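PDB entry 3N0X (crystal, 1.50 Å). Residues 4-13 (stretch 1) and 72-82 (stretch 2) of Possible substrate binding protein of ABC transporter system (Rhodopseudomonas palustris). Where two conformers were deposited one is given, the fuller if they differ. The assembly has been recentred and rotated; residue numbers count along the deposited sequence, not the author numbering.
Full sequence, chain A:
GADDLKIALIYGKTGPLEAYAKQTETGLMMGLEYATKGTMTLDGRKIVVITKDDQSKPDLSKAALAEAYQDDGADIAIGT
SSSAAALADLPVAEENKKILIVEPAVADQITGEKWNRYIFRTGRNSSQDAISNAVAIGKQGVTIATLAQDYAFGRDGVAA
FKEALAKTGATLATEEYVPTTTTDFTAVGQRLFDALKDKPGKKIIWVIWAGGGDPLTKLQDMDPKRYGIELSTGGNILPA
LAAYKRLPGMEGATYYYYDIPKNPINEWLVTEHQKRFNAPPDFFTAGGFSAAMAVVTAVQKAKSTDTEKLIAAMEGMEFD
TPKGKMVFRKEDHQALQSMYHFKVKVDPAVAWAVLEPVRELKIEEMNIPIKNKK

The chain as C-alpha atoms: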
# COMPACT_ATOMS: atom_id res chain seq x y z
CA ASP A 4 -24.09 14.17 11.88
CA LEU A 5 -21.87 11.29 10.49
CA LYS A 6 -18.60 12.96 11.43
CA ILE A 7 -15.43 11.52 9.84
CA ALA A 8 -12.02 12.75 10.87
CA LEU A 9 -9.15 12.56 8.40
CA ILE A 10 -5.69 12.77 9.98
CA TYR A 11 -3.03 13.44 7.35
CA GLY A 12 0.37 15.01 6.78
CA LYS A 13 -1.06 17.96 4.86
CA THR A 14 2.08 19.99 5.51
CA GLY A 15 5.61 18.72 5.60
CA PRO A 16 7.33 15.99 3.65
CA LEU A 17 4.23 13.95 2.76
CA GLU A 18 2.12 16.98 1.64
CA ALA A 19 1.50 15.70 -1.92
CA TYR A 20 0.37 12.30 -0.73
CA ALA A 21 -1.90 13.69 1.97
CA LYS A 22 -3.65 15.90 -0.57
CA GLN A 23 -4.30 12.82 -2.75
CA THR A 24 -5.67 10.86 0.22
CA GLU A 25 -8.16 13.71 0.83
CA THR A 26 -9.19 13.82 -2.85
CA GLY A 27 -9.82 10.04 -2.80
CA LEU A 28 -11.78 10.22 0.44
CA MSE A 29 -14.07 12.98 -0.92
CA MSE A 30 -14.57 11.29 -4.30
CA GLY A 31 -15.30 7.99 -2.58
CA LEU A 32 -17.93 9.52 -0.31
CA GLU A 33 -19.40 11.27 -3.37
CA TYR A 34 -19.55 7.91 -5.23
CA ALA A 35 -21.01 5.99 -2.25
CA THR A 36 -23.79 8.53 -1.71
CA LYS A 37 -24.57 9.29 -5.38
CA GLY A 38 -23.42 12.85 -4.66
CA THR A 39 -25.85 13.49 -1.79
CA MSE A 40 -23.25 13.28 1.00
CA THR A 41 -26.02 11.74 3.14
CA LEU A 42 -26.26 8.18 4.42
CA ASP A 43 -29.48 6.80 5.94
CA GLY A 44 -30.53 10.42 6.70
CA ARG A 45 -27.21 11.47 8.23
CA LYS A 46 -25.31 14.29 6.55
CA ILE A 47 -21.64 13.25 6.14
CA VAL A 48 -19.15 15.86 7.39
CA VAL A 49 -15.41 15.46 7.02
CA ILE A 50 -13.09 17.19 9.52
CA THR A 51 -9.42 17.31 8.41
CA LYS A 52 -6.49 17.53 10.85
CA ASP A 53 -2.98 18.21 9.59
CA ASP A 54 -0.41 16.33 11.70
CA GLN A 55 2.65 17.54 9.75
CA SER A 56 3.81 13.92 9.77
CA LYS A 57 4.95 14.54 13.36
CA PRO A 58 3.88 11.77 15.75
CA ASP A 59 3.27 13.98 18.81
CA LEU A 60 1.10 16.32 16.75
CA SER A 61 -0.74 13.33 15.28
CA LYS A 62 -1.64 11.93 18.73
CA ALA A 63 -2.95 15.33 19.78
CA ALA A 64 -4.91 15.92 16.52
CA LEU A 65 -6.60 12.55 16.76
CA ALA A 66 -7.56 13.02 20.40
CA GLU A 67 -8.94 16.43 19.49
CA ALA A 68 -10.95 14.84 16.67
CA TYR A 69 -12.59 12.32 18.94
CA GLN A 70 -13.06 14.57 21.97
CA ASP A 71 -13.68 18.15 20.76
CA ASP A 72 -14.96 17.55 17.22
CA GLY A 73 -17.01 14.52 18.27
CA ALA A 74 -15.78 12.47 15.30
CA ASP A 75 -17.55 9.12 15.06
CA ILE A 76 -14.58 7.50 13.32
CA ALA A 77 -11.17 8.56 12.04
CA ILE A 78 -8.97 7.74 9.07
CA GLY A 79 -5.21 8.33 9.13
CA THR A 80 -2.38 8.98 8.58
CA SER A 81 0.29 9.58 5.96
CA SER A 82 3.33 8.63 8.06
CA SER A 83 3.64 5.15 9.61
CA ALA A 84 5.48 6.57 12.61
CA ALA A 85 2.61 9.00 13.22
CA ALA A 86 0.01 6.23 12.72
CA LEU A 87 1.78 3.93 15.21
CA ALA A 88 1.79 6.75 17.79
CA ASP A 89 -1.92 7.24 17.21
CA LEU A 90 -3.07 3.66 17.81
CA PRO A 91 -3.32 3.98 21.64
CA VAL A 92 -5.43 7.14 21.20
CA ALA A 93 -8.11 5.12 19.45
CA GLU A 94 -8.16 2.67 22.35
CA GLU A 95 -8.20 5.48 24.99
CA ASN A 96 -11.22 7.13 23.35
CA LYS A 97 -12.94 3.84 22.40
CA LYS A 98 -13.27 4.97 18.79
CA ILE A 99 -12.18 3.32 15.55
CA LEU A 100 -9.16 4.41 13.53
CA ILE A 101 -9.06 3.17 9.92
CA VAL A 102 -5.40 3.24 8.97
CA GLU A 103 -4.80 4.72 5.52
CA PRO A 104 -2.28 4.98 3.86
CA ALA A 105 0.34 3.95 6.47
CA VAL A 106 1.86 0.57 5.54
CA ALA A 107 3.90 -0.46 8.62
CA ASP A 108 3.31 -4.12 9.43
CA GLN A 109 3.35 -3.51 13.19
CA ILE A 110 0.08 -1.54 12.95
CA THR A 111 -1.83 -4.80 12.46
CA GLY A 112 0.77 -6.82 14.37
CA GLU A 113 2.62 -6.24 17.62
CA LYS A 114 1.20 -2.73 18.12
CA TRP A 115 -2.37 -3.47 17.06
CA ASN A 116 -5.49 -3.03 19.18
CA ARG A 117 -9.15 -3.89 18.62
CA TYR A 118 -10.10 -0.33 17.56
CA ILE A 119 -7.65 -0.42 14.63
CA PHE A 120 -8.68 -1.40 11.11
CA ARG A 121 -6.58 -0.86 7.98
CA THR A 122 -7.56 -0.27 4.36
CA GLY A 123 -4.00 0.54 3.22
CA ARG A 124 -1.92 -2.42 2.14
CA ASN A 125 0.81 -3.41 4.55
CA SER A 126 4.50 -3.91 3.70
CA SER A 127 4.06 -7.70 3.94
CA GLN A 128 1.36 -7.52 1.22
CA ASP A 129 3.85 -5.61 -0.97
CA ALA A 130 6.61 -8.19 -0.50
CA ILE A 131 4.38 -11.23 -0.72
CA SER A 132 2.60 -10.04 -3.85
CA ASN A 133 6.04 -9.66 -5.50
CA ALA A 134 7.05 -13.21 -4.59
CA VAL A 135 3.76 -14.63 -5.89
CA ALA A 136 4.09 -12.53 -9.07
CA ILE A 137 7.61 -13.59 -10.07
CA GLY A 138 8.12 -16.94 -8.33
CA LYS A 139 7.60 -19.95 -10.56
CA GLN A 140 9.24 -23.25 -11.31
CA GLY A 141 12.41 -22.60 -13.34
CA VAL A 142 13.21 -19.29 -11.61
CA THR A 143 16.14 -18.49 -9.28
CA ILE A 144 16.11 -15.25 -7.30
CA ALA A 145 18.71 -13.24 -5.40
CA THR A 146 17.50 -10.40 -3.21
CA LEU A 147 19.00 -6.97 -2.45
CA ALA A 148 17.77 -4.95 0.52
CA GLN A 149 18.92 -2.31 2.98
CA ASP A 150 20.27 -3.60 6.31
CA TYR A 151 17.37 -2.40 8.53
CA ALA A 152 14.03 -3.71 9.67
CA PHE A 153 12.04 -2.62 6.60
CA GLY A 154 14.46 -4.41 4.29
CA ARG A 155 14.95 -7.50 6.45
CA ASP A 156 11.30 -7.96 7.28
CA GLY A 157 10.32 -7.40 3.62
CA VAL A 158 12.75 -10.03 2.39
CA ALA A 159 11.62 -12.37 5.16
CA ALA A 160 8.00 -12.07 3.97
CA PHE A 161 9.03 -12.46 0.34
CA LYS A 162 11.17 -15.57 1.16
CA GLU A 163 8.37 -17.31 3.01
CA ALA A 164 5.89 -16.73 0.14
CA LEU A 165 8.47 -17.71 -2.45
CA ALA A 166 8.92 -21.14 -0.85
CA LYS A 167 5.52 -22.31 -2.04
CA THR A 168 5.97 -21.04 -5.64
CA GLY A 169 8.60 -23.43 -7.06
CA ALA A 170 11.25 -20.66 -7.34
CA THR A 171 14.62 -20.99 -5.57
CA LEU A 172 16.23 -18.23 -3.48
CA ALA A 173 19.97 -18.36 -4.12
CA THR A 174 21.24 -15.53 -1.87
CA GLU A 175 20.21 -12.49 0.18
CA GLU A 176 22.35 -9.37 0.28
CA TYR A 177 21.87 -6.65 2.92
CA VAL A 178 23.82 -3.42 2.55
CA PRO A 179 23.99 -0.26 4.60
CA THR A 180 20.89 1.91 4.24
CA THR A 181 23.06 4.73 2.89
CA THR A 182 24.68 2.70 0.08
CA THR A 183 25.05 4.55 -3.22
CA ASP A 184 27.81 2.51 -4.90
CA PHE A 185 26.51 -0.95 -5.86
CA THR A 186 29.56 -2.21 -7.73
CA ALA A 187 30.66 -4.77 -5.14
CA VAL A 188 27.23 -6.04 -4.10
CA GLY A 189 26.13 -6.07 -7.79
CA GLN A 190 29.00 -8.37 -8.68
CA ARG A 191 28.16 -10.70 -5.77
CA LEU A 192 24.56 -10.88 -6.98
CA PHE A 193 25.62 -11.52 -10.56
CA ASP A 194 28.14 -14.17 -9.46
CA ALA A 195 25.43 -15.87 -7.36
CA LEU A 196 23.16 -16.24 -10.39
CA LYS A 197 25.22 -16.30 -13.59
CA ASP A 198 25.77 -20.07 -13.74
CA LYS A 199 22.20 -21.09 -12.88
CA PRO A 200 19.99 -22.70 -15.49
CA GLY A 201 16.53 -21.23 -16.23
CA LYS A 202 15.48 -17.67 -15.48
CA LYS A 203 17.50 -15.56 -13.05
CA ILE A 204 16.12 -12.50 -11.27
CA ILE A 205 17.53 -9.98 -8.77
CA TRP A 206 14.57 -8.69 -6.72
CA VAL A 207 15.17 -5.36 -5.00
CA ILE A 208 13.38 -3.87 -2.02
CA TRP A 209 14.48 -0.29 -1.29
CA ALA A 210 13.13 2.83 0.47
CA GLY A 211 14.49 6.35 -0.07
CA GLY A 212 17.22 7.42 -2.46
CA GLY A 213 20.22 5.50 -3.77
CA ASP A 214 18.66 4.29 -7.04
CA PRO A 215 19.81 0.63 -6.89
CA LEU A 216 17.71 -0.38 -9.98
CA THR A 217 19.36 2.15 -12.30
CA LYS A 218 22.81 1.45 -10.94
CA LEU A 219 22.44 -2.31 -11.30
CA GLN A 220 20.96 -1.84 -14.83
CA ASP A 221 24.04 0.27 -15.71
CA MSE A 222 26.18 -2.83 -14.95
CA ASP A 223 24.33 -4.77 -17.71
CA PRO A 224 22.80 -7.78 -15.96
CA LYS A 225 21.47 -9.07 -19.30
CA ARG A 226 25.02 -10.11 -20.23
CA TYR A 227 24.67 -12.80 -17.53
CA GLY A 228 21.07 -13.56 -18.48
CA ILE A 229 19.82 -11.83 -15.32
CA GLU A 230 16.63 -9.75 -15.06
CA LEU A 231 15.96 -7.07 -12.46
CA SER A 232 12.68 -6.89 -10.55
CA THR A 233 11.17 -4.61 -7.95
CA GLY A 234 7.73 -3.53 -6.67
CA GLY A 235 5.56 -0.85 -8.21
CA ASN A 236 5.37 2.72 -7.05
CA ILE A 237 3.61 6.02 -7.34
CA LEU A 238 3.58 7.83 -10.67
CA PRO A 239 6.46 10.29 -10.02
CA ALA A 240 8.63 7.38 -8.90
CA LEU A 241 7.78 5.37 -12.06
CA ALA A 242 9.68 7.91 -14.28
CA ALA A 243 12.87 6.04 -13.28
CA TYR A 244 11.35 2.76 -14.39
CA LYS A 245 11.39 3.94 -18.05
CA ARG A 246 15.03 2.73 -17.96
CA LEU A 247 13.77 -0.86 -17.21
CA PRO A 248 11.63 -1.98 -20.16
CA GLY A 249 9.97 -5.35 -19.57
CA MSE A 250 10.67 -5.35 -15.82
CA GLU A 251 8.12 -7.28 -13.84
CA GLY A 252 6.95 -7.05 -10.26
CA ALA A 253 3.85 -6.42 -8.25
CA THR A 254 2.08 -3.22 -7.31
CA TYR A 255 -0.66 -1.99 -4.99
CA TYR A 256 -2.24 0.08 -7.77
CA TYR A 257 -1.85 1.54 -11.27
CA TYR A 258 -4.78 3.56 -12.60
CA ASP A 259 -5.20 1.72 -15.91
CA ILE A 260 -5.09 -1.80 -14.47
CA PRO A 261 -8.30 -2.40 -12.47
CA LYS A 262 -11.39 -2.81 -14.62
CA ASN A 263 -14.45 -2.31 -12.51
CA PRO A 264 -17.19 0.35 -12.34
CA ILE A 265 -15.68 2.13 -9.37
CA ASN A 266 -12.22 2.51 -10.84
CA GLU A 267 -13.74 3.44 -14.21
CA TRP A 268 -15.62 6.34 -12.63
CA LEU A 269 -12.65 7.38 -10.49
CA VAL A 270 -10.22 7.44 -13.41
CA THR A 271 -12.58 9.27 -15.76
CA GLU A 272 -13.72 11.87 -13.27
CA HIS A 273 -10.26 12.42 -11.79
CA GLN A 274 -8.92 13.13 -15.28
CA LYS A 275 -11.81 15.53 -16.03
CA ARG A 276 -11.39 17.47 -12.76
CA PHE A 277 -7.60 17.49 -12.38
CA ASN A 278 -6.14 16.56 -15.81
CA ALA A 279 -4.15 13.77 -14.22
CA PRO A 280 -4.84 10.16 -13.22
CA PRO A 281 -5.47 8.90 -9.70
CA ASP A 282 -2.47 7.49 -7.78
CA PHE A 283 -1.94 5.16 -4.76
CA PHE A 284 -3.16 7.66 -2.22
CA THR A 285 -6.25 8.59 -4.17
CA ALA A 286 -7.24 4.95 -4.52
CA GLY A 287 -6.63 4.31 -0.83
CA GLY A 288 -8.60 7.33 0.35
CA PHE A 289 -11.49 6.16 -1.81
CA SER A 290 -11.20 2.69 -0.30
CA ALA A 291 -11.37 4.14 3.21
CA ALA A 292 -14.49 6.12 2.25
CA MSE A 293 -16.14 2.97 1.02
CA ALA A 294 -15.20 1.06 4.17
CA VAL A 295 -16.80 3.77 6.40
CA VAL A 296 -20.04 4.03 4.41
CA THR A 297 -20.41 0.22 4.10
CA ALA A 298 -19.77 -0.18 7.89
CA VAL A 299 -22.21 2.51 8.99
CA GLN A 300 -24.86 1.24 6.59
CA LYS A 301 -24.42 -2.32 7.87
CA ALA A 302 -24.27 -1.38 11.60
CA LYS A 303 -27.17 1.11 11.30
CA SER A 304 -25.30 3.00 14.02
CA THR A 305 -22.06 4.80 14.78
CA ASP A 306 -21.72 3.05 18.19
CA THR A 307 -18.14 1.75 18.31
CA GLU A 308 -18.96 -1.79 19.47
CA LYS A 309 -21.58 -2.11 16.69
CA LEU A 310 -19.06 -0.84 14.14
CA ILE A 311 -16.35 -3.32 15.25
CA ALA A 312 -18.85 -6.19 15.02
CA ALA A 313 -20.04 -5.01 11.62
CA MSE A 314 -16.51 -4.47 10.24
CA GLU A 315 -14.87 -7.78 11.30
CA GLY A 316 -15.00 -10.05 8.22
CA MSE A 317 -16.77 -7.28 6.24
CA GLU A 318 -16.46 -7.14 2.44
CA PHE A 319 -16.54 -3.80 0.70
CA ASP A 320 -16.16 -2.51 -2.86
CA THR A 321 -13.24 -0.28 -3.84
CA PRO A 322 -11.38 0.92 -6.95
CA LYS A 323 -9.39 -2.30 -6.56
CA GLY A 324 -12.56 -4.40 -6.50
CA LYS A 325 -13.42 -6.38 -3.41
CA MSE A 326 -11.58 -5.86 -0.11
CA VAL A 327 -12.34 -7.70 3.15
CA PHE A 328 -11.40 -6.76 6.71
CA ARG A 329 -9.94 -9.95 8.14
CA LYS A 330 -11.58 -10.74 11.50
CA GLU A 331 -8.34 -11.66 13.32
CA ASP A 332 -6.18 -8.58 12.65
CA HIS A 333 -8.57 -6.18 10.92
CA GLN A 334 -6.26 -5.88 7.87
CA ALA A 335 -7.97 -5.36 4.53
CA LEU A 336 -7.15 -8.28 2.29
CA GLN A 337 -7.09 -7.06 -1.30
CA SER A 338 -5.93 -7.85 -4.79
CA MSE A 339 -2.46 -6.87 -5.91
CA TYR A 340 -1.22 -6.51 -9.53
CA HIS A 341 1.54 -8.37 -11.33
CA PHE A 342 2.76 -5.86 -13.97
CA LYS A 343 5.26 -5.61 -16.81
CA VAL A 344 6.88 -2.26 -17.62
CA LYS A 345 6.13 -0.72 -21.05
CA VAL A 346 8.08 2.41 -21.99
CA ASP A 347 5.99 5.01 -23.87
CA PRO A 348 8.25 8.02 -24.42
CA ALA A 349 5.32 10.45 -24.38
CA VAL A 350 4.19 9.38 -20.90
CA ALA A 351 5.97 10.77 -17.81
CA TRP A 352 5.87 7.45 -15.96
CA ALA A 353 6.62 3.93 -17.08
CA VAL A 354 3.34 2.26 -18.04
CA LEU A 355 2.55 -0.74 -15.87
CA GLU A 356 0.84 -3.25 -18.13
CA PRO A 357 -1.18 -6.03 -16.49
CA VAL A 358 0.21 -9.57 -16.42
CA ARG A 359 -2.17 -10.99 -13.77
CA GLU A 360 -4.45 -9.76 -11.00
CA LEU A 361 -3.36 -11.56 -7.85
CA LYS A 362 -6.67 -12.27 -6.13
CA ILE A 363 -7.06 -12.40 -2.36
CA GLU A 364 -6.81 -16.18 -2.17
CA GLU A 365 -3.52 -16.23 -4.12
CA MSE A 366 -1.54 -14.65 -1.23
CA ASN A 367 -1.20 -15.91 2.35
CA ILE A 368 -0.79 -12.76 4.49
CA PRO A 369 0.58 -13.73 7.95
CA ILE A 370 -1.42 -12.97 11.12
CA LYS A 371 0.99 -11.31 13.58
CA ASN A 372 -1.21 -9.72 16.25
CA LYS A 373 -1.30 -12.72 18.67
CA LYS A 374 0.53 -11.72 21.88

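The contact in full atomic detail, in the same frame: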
# COMPACT_ATOMS: atom_id res chain seq x y z
N ASP A 4 -23.72 15.30 10.98
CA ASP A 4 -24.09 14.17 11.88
C ASP A 4 -23.26 12.85 11.77
O ASP A 4 -22.93 12.29 12.83
CB ASP A 4 -25.62 13.94 11.86
CG ASP A 4 -26.07 12.75 12.71
OD1 ASP A 4 -25.99 11.60 12.22
OD2 ASP A 4 -26.56 12.98 13.86
N LEU A 5 -22.92 12.32 10.57
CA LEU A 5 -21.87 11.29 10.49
C LEU A 5 -20.57 12.07 10.32
O LEU A 5 -20.30 12.67 9.25
CB LEU A 5 -22.06 10.24 9.38
CG LEU A 5 -20.86 9.30 9.12
CD1 LEU A 5 -20.37 8.60 10.39
CD2 LEU A 5 -21.15 8.24 8.03
N LYS A 6 -19.79 12.14 11.39
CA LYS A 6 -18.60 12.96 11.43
C LYS A 6 -17.36 12.09 11.26
O LYS A 6 -17.08 11.26 12.10
CB LYS A 6 -18.53 13.71 12.77
CG LYS A 6 -19.66 14.69 12.97
N ILE A 7 -16.65 12.29 10.16
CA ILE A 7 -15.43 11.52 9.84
C ILE A 7 -14.23 12.43 9.93
O ILE A 7 -14.20 13.48 9.32
CB ILE A 7 -15.49 10.94 8.39
CG1 ILE A 7 -16.73 10.07 8.23
CG2 ILE A 7 -14.22 10.16 8.04
CD1 ILE A 7 -17.05 9.68 6.75
N ALA A 8 -13.25 12.03 10.74
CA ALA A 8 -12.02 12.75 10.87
C ALA A 8 -10.97 12.15 9.95
O ALA A 8 -10.80 10.94 9.94
CB ALA A 8 -11.51 12.71 12.35
N LEU A 9 -10.30 12.99 9.17
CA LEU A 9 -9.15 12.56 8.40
C LEU A 9 -7.89 13.18 9.00
O LEU A 9 -7.75 14.41 9.07
CB LEU A 9 -9.26 13.01 6.93
CG LEU A 9 -8.00 12.78 6.08
CD1 LEU A 9 -7.73 11.27 5.92
CD2 LEU A 9 -8.14 13.51 4.72
N ILE A 10 -6.97 12.32 9.45
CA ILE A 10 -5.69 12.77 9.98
C ILE A 10 -4.72 12.52 8.85
O ILE A 10 -4.69 11.43 8.29
CB ILE A 10 -5.28 11.95 11.21
CG1 ILE A 10 -6.44 11.79 12.21
CG2 ILE A 10 -4.05 12.56 11.93
CD1 ILE A 10 -7.10 13.05 12.69
N TYR A 11 -3.93 13.51 8.50
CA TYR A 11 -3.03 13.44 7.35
C TYR A 11 -1.89 14.44 7.44
O TYR A 11 -2.00 15.45 8.15
CB TYR A 11 -3.79 13.62 6.03
CG TYR A 11 -4.47 14.95 5.70
CD1 TYR A 11 -4.84 15.90 6.66
CD2 TYR A 11 -4.83 15.20 4.39
CE1 TYR A 11 -5.46 17.07 6.28
CE2 TYR A 11 -5.46 16.35 4.01
CZ TYR A 11 -5.80 17.28 4.96
OH TYR A 11 -6.49 18.43 4.61
N GLY A 12 -0.80 14.15 6.73
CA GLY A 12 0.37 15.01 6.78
C GLY A 12 0.28 16.09 5.72
O GLY A 12 1.10 16.12 4.78
N LYS A 13 -0.75 16.91 5.85
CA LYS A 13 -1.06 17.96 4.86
C LYS A 13 0.09 18.92 4.65
O LYS A 13 0.27 19.42 3.54
CB LYS A 13 -2.33 18.71 5.27
CG LYS A 13 -2.87 19.71 4.23
CD LYS A 13 -3.94 20.61 4.86
CE LYS A 13 -4.55 21.57 3.82
NZ LYS A 13 -5.52 22.49 4.47
N ASP A 72 -14.17 17.55 18.45
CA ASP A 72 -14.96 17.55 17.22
C ASP A 72 -16.05 16.51 17.25
O ASP A 72 -16.93 16.52 16.40
CB ASP A 72 -14.04 17.33 16.01
CG ASP A 72 -12.99 18.40 15.86
OD1 ASP A 72 -13.36 19.58 15.94
OD2 ASP A 72 -11.79 18.10 15.69
N GLY A 73 -16.00 15.57 18.19
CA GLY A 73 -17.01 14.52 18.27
C GLY A 73 -17.01 13.58 17.06
O GLY A 73 -18.05 12.99 16.73
N ALA A 74 -15.85 13.40 16.43
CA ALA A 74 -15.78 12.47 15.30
C ALA A 74 -16.25 11.07 15.69
O ALA A 74 -15.92 10.55 16.77
CB ALA A 74 -14.35 12.42 14.74
N ASP A 75 -17.06 10.46 14.83
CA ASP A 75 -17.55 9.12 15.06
C ASP A 75 -16.49 8.07 14.73
O ASP A 75 -16.54 6.96 15.24
CB ASP A 75 -18.82 8.89 14.23
CG ASP A 75 -19.94 9.89 14.61
OD1 ASP A 75 -20.21 10.01 15.83
OD2 ASP A 75 -20.52 10.56 13.73
N ILE A 76 -15.57 8.42 13.84
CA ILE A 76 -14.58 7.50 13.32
C ILE A 76 -13.50 8.36 12.68
O ILE A 76 -13.74 9.51 12.32
CB ILE A 76 -15.26 6.52 12.30
CG1 ILE A 76 -14.31 5.38 11.92
CG2 ILE A 76 -15.79 7.26 11.09
CD1 ILE A 76 -15.04 4.13 11.39
N ALA A 77 -12.28 7.83 12.65
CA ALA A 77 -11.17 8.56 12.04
C ALA A 77 -10.47 7.68 11.04
O ALA A 77 -10.50 6.45 11.13
CB ALA A 77 -10.17 9.03 13.12
N ILE A 78 -9.83 8.35 10.08
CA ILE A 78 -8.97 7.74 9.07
C ILE A 78 -7.65 8.44 9.12
O ILE A 78 -7.62 9.66 9.18
CB ILE A 78 -9.58 7.93 7.65
CG1 ILE A 78 -10.99 7.33 7.55
CG2 ILE A 78 -8.66 7.35 6.55
CD1 ILE A 78 -11.80 7.83 6.31
N GLY A 79 -6.53 7.70 9.16
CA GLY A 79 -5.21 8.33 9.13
C GLY A 79 -4.11 7.30 9.20
O GLY A 79 -4.40 6.09 9.37
N THR A 80 -2.85 7.68 9.02
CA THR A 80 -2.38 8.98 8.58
C THR A 80 -1.26 8.70 7.59
O THR A 80 -1.00 7.53 7.25
CB THR A 80 -1.93 9.88 9.78
OG1 THR A 80 -1.52 11.16 9.28
CG2 THR A 80 -0.82 9.25 10.56
N SER A 81 -0.62 9.76 7.08
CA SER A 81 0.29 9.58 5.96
C SER A 81 1.57 8.85 6.35
O SER A 81 2.11 8.04 5.61
CB SER A 81 0.63 10.92 5.32
OG SER A 81 -0.52 11.76 5.20
N SER A 82 2.08 9.18 7.53
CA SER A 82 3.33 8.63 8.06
C SER A 82 3.08 7.43 8.96
O SER A 82 2.25 7.54 9.86
CB SER A 82 4.05 9.71 8.88
OG SER A 82 4.99 9.16 9.78

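A cis peptide bond, between Gly79 and Thr80, lies just where the second strand ends. Here the pairing of two parallel strands, 5-11 and 76-79, gives way to side-chain contacts. Thr80 CA still lies 3.4 Å from Ile10 O, a CA-H...O contact. One residue on, Ser81 turns its side chain (chi1 m) to the first stretch, and Gly12 N donates a hydrogen bond to Ser81 OG at 2.9 Å.

The opposite end is closed in a similar way. Lys6 N donates to Asp75 OD2 at 2.9 Å, almost in line, and Asp75 N donates to Lys6 O at 2.8 Å. Asp75 thus pairs with both polar backbone atoms of Lys6. Its carboxylate stands in for a strand carbonyl.

Between these ends the bonding is regular. Ala8 N donates to Ile76 O at 3.0 Å. Ile78 N donates to Ala8 O at 2.8 Å, and Ile10 N donates to Ile78 O at 2.8 Å. Ala8 therefore uses both its N and its O, as does Ile78. Ala77 CA approaches Ala8 O at 3.2 Å, and Leu9 CA approaches Ile78 O at 3.4 Å.

Ile7, Leu9, Ile76 and Ile78 share one buried face of the sheet. Ile7 CG2 meets Ile78 CD1 at 3.8 Å, and Leu9 CD1 lies 4.1 Å from Ile78 CG2. Branched apolar chains suit this face because they fill space without needing polar partners. Ala8 and Ala77 lie on the other face, their CB atoms 4.0 Å apart. Ala8 CB also packs 3.7 Å from Ala74 CB, so these small methyls fit closely.

Gly79 is extended and buried beside Ile10. A CB there would sit 2.8 Å from Ile10 CB, a clash that glycine avoids. Together the stretches bury 666 Å².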